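Local coordinates for protein beta-glucosidase (Saccharopolyspora erythraea D, PDB 5M6G) that probably hydrolyses terminal, non-reducing beta-D-glucosyl residues with release of beta-D-glucose, as a family 3 glycoside hydrolase, at residues A330-G335 and E364-A369. Sequence-based numbering, arbitrary orientation.
Sequences ASVNAG and ERIDDA
Arg365 reaches from helix 363-379 to the C-terminal end of helix 325-334, where its NH1 donates to the carbonyl O of Val332 at 2.9 Å. The bond is moderately bent, with an N-H...O angle of 145°, and the oxygen lies somewhat out of the guanidinium plane. Arg365 CG stands anti to the backbone N (chi1 -175°), which sets it 3.8 Å from Val332 CG1; beyond it the chain bends at chi2 and chi3, and Arg365 CD passes 3.3 Å from Val332 O. Gly335 lies over one face of the guanidinium, its CA 3.7 Å above the plane and displaced toward the rim. Asn333 OD1 lies 4.2 Å from Arg365 CG, the amide and guanidinium planes 71° apart, while Asn333 ND2 is hydrogen-bonded to the carbonyl of Arg360.

Gly335, with positive phi, closes helix 325-334 in a Schellman motif, and its N also donates to Val332 O, so that this one oxygen accepts both the capping bond and the arginine. The two helices belong to the N-terminal, TIM-barrel-type domain of the glycoside hydrolase 3 family, and between them the chain runs through strand 339-341 and helix 345-357. Val332 CG1 and Ile366 CD1 approach to 4.4 Å, and Leu352 of helix 345-357 touches both side chains.

At the other amino group, Arg365 NH2 forms a hydrogen-bonded salt bridge with Asp368 OD2, short at 2.5 Å, nearly in the guanidinium plane but on the anti side of the carboxylate. Asp337 pairs with the same NH2, and Lys298 with Asp368, a mixed-charge cluster likely to offset the nearness of lysine to arginine. An alanine in place of Arg365 would probably deprive Val332 O of its inter-helix donor and Asp337 of this cationic mate, and leave Asp368 to Lys298 and its other partners. Ile336 O, just past Gly335, takes a further bond from NH1, which would restrict rotation of the guanidinium.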
loop_
_atom_site.group_PDB
_atom_site.type_symbol
_atom_site.label_atom_id
_atom_site.label_comp_id
_atom_site.label_asym_id
_atom_site.label_seq_id
_atom_site.Cartn_x
_atom_site.Cartn_y
_atom_site.Cartn_z
ATOM N N ALA A 330 -4.058 -22.021 -17.029
ATOM C CA ALA A 330 -4.052 -20.737 -17.725
ATOM C C ALA A 330 -3.113 -19.746 -17.053
ATOM O O ALA A 330 -2.410 -18.983 -17.731
ATOM C CB ALA A 330 -5.466 -20.163 -17.791
ATOM N N SER A 331 -3.081 -19.744 -15.718
ATOM C CA SER A 331 -2.313 -18.722 -15.022
ATOM C C SER A 331 -0.828 -19.063 -14.973
ATOM O O SER A 331 0.023 -18.182 -15.154
ATOM C CB SER A 331 -2.864 -18.529 -13.617
ATOM O OG SER A 331 -2.428 -17.286 -13.096
ATOM N N VAL A 332 -0.490 -20.329 -14.726
ATOM C CA VAL A 332 0.914 -20.718 -14.810
ATOM C C VAL A 332 1.457 -20.456 -16.214
ATOM O O VAL A 332 2.568 -19.935 -16.376
ATOM C CB VAL A 332 1.100 -22.193 -14.392
ATOM C CG1 VAL A 332 2.545 -22.617 -14.581
ATOM C CG2 VAL A 332 0.672 -22.407 -12.924
ATOM N N ASN A 333 0.699 -20.820 -17.253
ATOM C CA ASN A 333 1.208 -20.607 -18.607
ATOM C C ASN A 333 1.217 -19.137 -18.991
ATOM O O ASN A 333 1.945 -18.753 -19.912
ATOM C CB ASN A 333 0.404 -21.421 -19.636
ATOM C CG ASN A 333 0.784 -22.900 -19.628
ATOM O OD1 ASN A 333 1.901 -23.253 -19.262
ATOM N ND2 ASN A 333 -0.146 -23.763 -20.021
ATOM N N ALA A 334 0.452 -18.296 -18.298
ATOM C CA ALA A 334 0.570 -16.865 -18.542
ATOM C C ALA A 334 1.929 -16.321 -18.118
ATOM O O ALA A 334 2.302 -15.227 -18.553
ATOM C CB ALA A 334 -0.552 -16.103 -17.826
ATOM N N GLY A 335 2.685 -17.055 -17.293
ATOM C CA GLY A 335 3.997 -16.609 -16.872
ATOM C C GLY A 335 4.125 -16.249 -15.398
ATOM O O GLY A 335 5.199 -15.797 -14.990
ATOM N N GLU A 364 9.743 -26.403 -18.689
ATOM C CA GLU A 364 10.563 -25.202 -18.580
ATOM C C GLU A 364 9.834 -24.081 -17.848
ATOM O O GLU A 364 10.487 -23.199 -17.280
ATOM C CB GLU A 364 11.005 -24.730 -19.965
ATOM C CG GLU A 364 9.899 -24.130 -20.806
ATOM C CD GLU A 364 10.428 -23.405 -22.028
ATOM O OE1 GLU A 364 10.489 -22.149 -22.008
ATOM O OE2 GLU A 364 10.799 -24.100 -23.000
ATOM N N ARG A 365 8.501 -24.105 -17.851
ATOM C CA ARG A 365 7.733 -23.064 -17.179
ATOM C C ARG A 365 7.894 -23.192 -15.670
ATOM O O ARG A 365 8.113 -22.192 -14.969
ATOM C CB ARG A 365 6.263 -23.149 -17.626
ATOM C CG ARG A 365 5.283 -22.051 -17.125
ATOM C CD ARG A 365 5.572 -20.630 -17.650
ATOM N NE ARG A 365 6.572 -19.911 -16.856
ATOM C CZ ARG A 365 6.358 -19.435 -15.632
ATOM N NH1 ARG A 365 5.174 -19.603 -15.052
ATOM N NH2 ARG A 365 7.332 -18.807 -14.979
ATOM N N ILE A 366 7.854 -24.428 -15.163
ATOM C CA ILE A 366 8.114 -24.671 -13.744
ATOM C C ILE A 366 9.541 -24.277 -13.388
ATOM O O ILE A 366 9.804 -23.727 -12.308
ATOM C CB ILE A 366 7.839 -26.148 -13.396
ATOM C CG1 ILE A 366 6.406 -26.547 -13.760
ATOM C CG2 ILE A 366 8.156 -26.429 -11.915
ATOM C CD1 ILE A 366 5.321 -25.683 -13.124
ATOM N N ASP A 367 10.495 -24.577 -14.276
ATOM C CA ASP A 367 11.889 -24.244 -13.994
ATOM C C ASP A 367 12.107 -22.740 -14.017
ATOM O O ASP A 367 12.867 -22.201 -13.203
ATOM C CB ASP A 367 12.820 -24.923 -15.003
ATOM C CG ASP A 367 13.006 -26.410 -14.735
ATOM O OD1 ASP A 367 12.599 -26.892 -13.660
ATOM O OD2 ASP A 367 13.579 -27.097 -15.615
ATOM N N ASP A 368 11.463 -22.042 -14.955
ATOM C CA ASP A 368 11.566 -20.589 -14.974
ATOM C C ASP A 368 11.035 -19.992 -13.674
ATOM O O ASP A 368 11.670 -19.117 -13.073
ATOM C CB ASP A 368 10.813 -20.029 -16.184
ATOM C CG ASP A 368 10.657 -18.530 -16.128
ATOM O OD1 ASP A 368 11.681 -17.829 -16.219
ATOM O OD2 ASP A 368 9.509 -18.053 -16.004
ATOM N N ALA A 369 9.870 -20.460 -13.213
ATOM C CA ALA A 369 9.313 -19.927 -11.973
ATOM C C ALA A 369 10.244 -20.205 -10.804
ATOM O O ALA A 369 10.469 -19.334 -9.952
ATOM C CB ALA A 369 7.930 -20.527 -11.712
#